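Local coordinates for cysteine desulfurase (Fervidobacterium islandicum, PDB 6A6G) that catalyses the removal of sulfur from cysteine as a persulfide on its own catalytic cysteine and probably hands that sulfur to the partner SufU for iron-sulfur cluster assembly, at the interface of chains A and B. Numbering follows the deposited sequence. Chains: chain A, Cysteine desulfurase; chain B, Iron-sulfur cluster assembly scaffold protein NifU.

The interface of chains A and B. Residues chain A 30, 360, 364-365; chain B 4-5, 117.
The second half of helix 355-366 of the desulfurase, from A:His360 near its middle to A:Asn365 close to its end, with A:Glu364 touched by both B:Met4 and B:Tyr117, meets the N-terminal loop of the scaffold protein and the residue B:Tyr117 that follows its 3-10 helix 106-116. A hydrogen bond runs from the phenol OH of B:Tyr117 to the carboxylate oxygen OE1 of A:Glu364, at 2.6 Å. OE1 accepts it through the syn lone pair and lies in the ring plane at the edge of B:Tyr117, while carboxylate and ring stand 88° apart, so the two flat groups meet crosswise rather than stacked. The extended chain of A:Glu364, with CG anti to the backbone N (chi1 -170°), carries the carboxylate out to the phenol. Its other oxygen, OE2, receives a bond from NE2 of A:His360, one helical turn earlier, at 3.0 Å; OE2 lies in the imidazole plane, yet the bond is bent at the hydrogen and reaches OE2 from above the carboxylate plane. Both oxygens are thus engaged, which should limit rotation of the carboxylate. The same imidazole touches the scaffold: its CE1 lies 3.5 Å from CD2 of B:Tyr117, and NE2 is 3.5 Å from the methyl CG2 of B:Ile5. B:Ile5 also sets CD1 against one face of the tyrosine ring, toward the rim. B:Met4 crosses A:Glu364 with CB 3.4 Å from the carboxylate carbon CD, then bends at chi3 (-78°) to bring its methyl CE 3.5 Å from OD1 of A:Asn365. Its sulfur SD faces ND2 of A:Asn30, an amide tied in turn to the backbone O of A:Glu364 at 2.6 Å. An alanine in place of A:Glu364 would probably leave the B:Tyr117 hydroxyl without its acceptor, the A:His360 imidazole without its carboxylate mate and freer to turn, and a gap beside B:Met4. The patch, hiding 252 Å² in all, helps dock the scaffold protein SufU on the desulfurase, an association presumably serving sulfur transfer.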
# COMPACT_ATOMS: atom_id res chain seq x y z
N ASN A 30 19.22 17.18 -22.46
CA ASN A 30 19.71 17.85 -23.66
C ASN A 30 20.55 19.04 -23.29
O ASN A 30 20.31 20.15 -23.75
CB ASN A 30 18.54 18.27 -24.54
CG ASN A 30 17.76 17.07 -25.05
OD1 ASN A 30 18.35 16.03 -25.42
ND2 ASN A 30 16.43 17.19 -25.05
N HIS A 360 5.96 19.36 -23.08
CA HIS A 360 6.97 18.61 -23.83
C HIS A 360 8.16 19.48 -24.13
O HIS A 360 9.31 19.12 -23.84
CB HIS A 360 6.40 18.06 -25.12
CG HIS A 360 7.33 17.12 -25.81
ND1 HIS A 360 7.06 15.78 -25.93
CD2 HIS A 360 8.55 17.32 -26.36
CE1 HIS A 360 8.07 15.19 -26.53
NE2 HIS A 360 9.00 16.09 -26.79
N GLU A 364 11.85 19.03 -22.96
CA GLU A 364 12.86 18.56 -23.89
C GLU A 364 13.88 19.64 -24.17
O GLU A 364 15.06 19.33 -24.42
CB GLU A 364 12.20 18.05 -25.21
CG GLU A 364 13.19 17.33 -26.10
CD GLU A 364 12.56 16.60 -27.27
OE1 GLU A 364 13.05 15.47 -27.57
OE2 GLU A 364 11.61 17.15 -27.91
N ASN A 365 13.44 20.90 -24.14
CA ASN A 365 14.28 22.02 -24.54
C ASN A 365 14.72 22.88 -23.39
O ASN A 365 15.65 23.67 -23.53
CB ASN A 365 13.53 22.94 -25.46
CG ASN A 365 13.22 22.32 -26.79
OD1 ASN A 365 12.67 21.24 -26.87
ND2 ASN A 365 13.54 23.06 -27.86
N MET B 4 13.14 18.93 -32.10
CA MET B 4 13.32 17.55 -31.84
C MET B 4 12.08 16.79 -32.36
O MET B 4 12.00 16.52 -33.54
CB MET B 4 13.73 17.38 -30.38
CG MET B 4 15.22 17.62 -30.29
SD MET B 4 15.84 18.02 -28.66
CE MET B 4 15.37 19.75 -28.56
N ILE B 5 11.10 16.48 -31.53
CA ILE B 5 9.91 15.77 -32.01
C ILE B 5 9.07 16.55 -33.03
O ILE B 5 8.48 15.94 -33.91
CB ILE B 5 9.02 15.39 -30.81
CG1 ILE B 5 7.99 14.36 -31.23
CG2 ILE B 5 8.38 16.63 -30.17
CD1 ILE B 5 7.26 13.78 -30.04
N TYR B 117 9.17 8.51 -27.96
CA TYR B 117 8.62 9.22 -26.80
C TYR B 117 7.45 8.44 -26.18
O TYR B 117 6.31 8.63 -26.58
CB TYR B 117 8.20 10.62 -27.18
CG TYR B 117 9.34 11.43 -27.74
CD1 TYR B 117 9.69 11.33 -29.10
CD2 TYR B 117 10.06 12.30 -26.95
CE1 TYR B 117 10.72 12.07 -29.64
CE2 TYR B 117 11.10 13.05 -27.48
CZ TYR B 117 11.42 12.93 -28.84
OH TYR B 117 12.43 13.69 -29.36